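Local coordinates for long form salivary protein D7L1 (Anopheles stephensi, PDB 3NGV) that binds and sequesters host cysteinyl leukotrienes and thromboxane A2 analogues, modulating blood feeding by female mosquitoes, at residues F69-I74 / A98-N103. Sequence-based numbering, arbitrary orientation.
Sequences FKSDRI and ALAAAN
Leu99 drives its forked end between Phe69 and Ile74, and this wedge is the tight part of the contact. With CG anti to the backbone N (chi1 -173°), the fork is carried toward segment 69-74, where its two methyls meet different partners. CD1 sits over one face of the Phe69 ring in a CH-pi contact, 4.2 Å from the ring centroid and 27° off the normal. CD2 turns the other way and meets CD1 of Ile74 at 3.5 Å, closing also on CA of Ser71. Ile74 is buried and also packs on Val92 and Tyr95 of helix 89-100. Further along the ring, Ala102 brings its CB to 3.9 Å from Phe69 CD2, approaching obliquely, while the backbone carbon of Asn103 lies near the ring plane at the edge. Leu112 and Ala115 of helix 109-130 also pack on Phe69.

The looser side is at Ser71 and Ala100. Here Ser71 CB stands 3.7 Å from Ala100 N, and OG lies at the same distance from Ala100 CB, in van der Waals contact without a hydrogen bond. Ala100 is exposed to solvent, and no hydrogen bond crosses anywhere between the two segments, so apolar packing carries the join. Each segment is held by its own backbone bonds: the type I turn from Lys70 to Arg73 leads into helix 73-85, and Ala102 N bonds to Leu99 O. The contact ties the two helices of an antiparallel hairpin, 73-85 and 89-100, together away from their connecting link, in a mainly helical, disulfide-linked fold consistent with the PBP/GOBP (odorant-binding) family.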
ATOM      1  N   PHE A  69      13.369 -16.946   2.122  1.00 11.39           N
ATOM      2  CA  PHE A  69      12.837 -16.214   3.294  1.00 11.15           C
ATOM      3  C   PHE A  69      13.981 -15.411   3.919  1.00 11.48           C
ATOM      4  O   PHE A  69      15.107 -15.959   4.158  1.00 16.10           O
ATOM      5  CB  PHE A  69      12.345 -17.272   4.295  1.00  9.21           C
ATOM      6  CG  PHE A  69      11.049 -17.897   3.899  1.00  9.40           C
ATOM      7  CD1 PHE A  69       9.867 -17.127   3.913  1.00 10.59           C
ATOM      8  CD2 PHE A  69      10.959 -19.251   3.559  1.00 11.73           C
ATOM      9  CE1 PHE A  69       8.679 -17.703   3.601  1.00 11.67           C
ATOM     10  CE2 PHE A  69       9.714 -19.868   3.260  1.00 12.28           C
ATOM     11  CZ  PHE A  69       8.563 -19.075   3.251  1.00 12.18           C
ATOM     12  N   LYS A  70      13.751 -14.151   4.210  1.00 11.24           N
ATOM     13  CA  LYS A  70      14.789 -13.256   4.711  1.00 10.70           C
ATOM     14  C   LYS A  70      14.654 -13.165   6.235  1.00 10.44           C
ATOM     15  O   LYS A  70      14.197 -12.183   6.783  1.00 13.06           O
ATOM     16  CB  LYS A  70      14.668 -11.891   4.069  1.00 11.21           C
ATOM     17  CG  LYS A  70      14.853 -11.964   2.498  1.00 12.53           C
ATOM     18  CD  LYS A  70      16.182 -12.555   2.084  1.00 16.43           C
ATOM     19  CE  LYS A  70      17.344 -11.638   2.595  1.00 23.33           C
ATOM     20  NZ  LYS A  70      18.626 -12.185   2.036  1.00 24.65           N
ATOM     21  N   SER A  71      15.027 -14.247   6.914  1.00 10.67           N
ATOM     22  CA  SER A  71      14.955 -14.297   8.369  1.00 10.95           C
ATOM     23  C   SER A  71      15.778 -13.191   9.015  1.00 10.63           C
ATOM     24  O   SER A  71      15.426 -12.767  10.133  1.00 11.58           O
ATOM     25  CB  SER A  71      15.392 -15.703   8.898  1.00 11.66           C
ATOM     26  OG  SER A  71      16.667 -16.018   8.370  1.00 11.56           O
ATOM     27  N   ASP A  72      16.834 -12.717   8.355  1.00 10.78           N
ATOM     28  CA  ASP A  72      17.625 -11.598   8.917  1.00 11.15           C
ATOM     29  C   ASP A  72      16.893 -10.230   8.986  1.00 10.25           C
ATOM     30  O   ASP A  72      17.351  -9.299   9.630  1.00 11.06           O
ATOM     31  CB  ASP A  72      19.026 -11.460   8.244  1.00 11.91           C
ATOM     32  CG  ASP A  72      18.961 -11.080   6.756  1.00 18.34           C
ATOM     33  OD1 ASP A  72      17.861 -10.907   6.145  1.00 17.15           O
ATOM     34  OD2 ASP A  72      20.067 -11.000   6.110  1.00 19.61           O
ATOM     35  N   ARG A  73      15.689 -10.150   8.399  1.00  9.58           N
ATOM     36  CA  ARG A  73      14.901  -8.920   8.490  1.00  7.43           C
ATOM     37  C   ARG A  73      14.057  -8.848   9.725  1.00  8.15           C
ATOM     38  O   ARG A  73      13.722  -7.762  10.193  1.00  9.67           O
ATOM     39  CB  ARG A  73      14.009  -8.782   7.199  1.00  8.10           C
ATOM     40  CG  ARG A  73      15.046  -8.665   6.023  1.00  7.92           C
ATOM     41  CD  ARG A  73      14.201  -8.434   4.749  1.00  7.93           C
ATOM     42  NE  ARG A  73      15.123  -8.420   3.591  1.00  9.87           N
ATOM     43  CZ  ARG A  73      14.732  -8.378   2.305  1.00 12.11           C
ATOM     44  NH1 ARG A  73      13.455  -8.504   1.924  1.00  9.71           N
ATOM     45  NH2 ARG A  73      15.676  -8.329   1.337  1.00 13.78           N
ATOM     46  N   ILE A  74      13.769 -10.012  10.299  1.00  8.76           N
ATOM     47  CA  ILE A  74      12.976 -10.079  11.556  1.00  8.89           C
ATOM     48  C   ILE A  74      13.617  -9.188  12.686  1.00 10.14           C
ATOM     49  O   ILE A  74      12.944  -8.335  13.246  1.00  9.66           O
ATOM     50  CB  ILE A  74      12.740 -11.541  11.975  1.00  9.54           C
ATOM     51  CG1 ILE A  74      11.657 -12.114  11.031  1.00 11.62           C
ATOM     52  CG2 ILE A  74      12.258 -11.614  13.493  1.00  7.93           C
ATOM     53  CD1 ILE A  74      11.556 -13.700  11.193  1.00 18.72           C
ATOM     54  N   ALA A  98      13.292 -20.005  13.628  1.00 11.87           N
ATOM     55  CA  ALA A  98      12.226 -20.853  13.034  1.00 12.05           C
ATOM     56  C   ALA A  98      12.155 -20.485  11.547  1.00 10.87           C
ATOM     57  O   ALA A  98      12.126 -21.386  10.694  1.00 12.00           O
ATOM     58  CB  ALA A  98      10.892 -20.616  13.715  1.00 10.71           C
ATOM     59  N   LEU A  99      12.139 -19.176  11.233  1.00 10.26           N
ATOM     60  CA  LEU A  99      12.056 -18.836   9.801  1.00 11.43           C
ATOM     61  C   LEU A  99      13.304 -19.284   9.007  1.00 13.93           C
ATOM     62  O   LEU A  99      13.213 -19.710   7.830  1.00 12.84           O
ATOM     63  CB  LEU A  99      11.746 -17.344   9.643  1.00 11.42           C
ATOM     64  CG  LEU A  99      11.468 -16.963   8.185  1.00 12.83           C
ATOM     65  CD1 LEU A  99      10.220 -17.738   7.656  1.00 15.07           C
ATOM     66  CD2 LEU A  99      11.173 -15.486   8.189  1.00 17.00           C
ATOM     67  N   ALA A 100      14.474 -19.202   9.646  1.00 11.87           N
ATOM     68  CA  ALA A 100      15.701 -19.716   8.998  1.00 14.61           C
ATOM     69  C   ALA A 100      15.648 -21.174   8.650  1.00 17.09           C
ATOM     70  O   ALA A 100      16.319 -21.618   7.727  1.00 19.49           O
ATOM     71  CB  ALA A 100      16.939 -19.427   9.901  1.00 16.74           C
ATOM     72  N   ALA A 101      14.864 -21.948   9.372  1.00 17.27           N
ATOM     73  CA  ALA A 101      14.688 -23.338   9.060  1.00 18.22           C
ATOM     74  C   ALA A 101      13.730 -23.619   7.882  1.00 17.86           C
ATOM     75  O   ALA A 101      13.670 -24.752   7.378  1.00 21.75           O
ATOM     76  CB  ALA A 101      14.199 -24.061  10.327  1.00 17.98           C
ATOM     77  N   ALA A 102      12.940 -22.642   7.440  1.00 14.22           N
ATOM     78  CA  ALA A 102      11.903 -22.938   6.478  1.00 13.72           C
ATOM     79  C   ALA A 102      12.493 -23.014   5.088  1.00 15.20           C
ATOM     80  O   ALA A 102      13.483 -22.289   4.770  1.00 18.17           O
ATOM     81  CB  ALA A 102      10.790 -21.806   6.511  1.00 12.76           C
ATOM     82  N   ASN A 103      11.886 -23.850   4.239  1.00 14.19           N
ATOM     83  CA  ASN A 103      12.335 -24.018   2.855  1.00 14.03           C
ATOM     84  C   ASN A 103      11.344 -23.460   1.843  1.00 13.80           C
ATOM     85  O   ASN A 103      10.272 -24.031   1.655  1.00 15.43           O
ATOM     86  CB  ASN A 103      12.531 -25.557   2.594  1.00 14.20           C
ATOM     87  CG  ASN A 103      13.206 -25.859   1.274  1.00 15.67           C
ATOM     88  OD1 ASN A 103      13.446 -24.982   0.393  1.00 14.85           O
ATOM     89  ND2 ASN A 103      13.486 -27.186   1.097  1.00 18.96           N
TER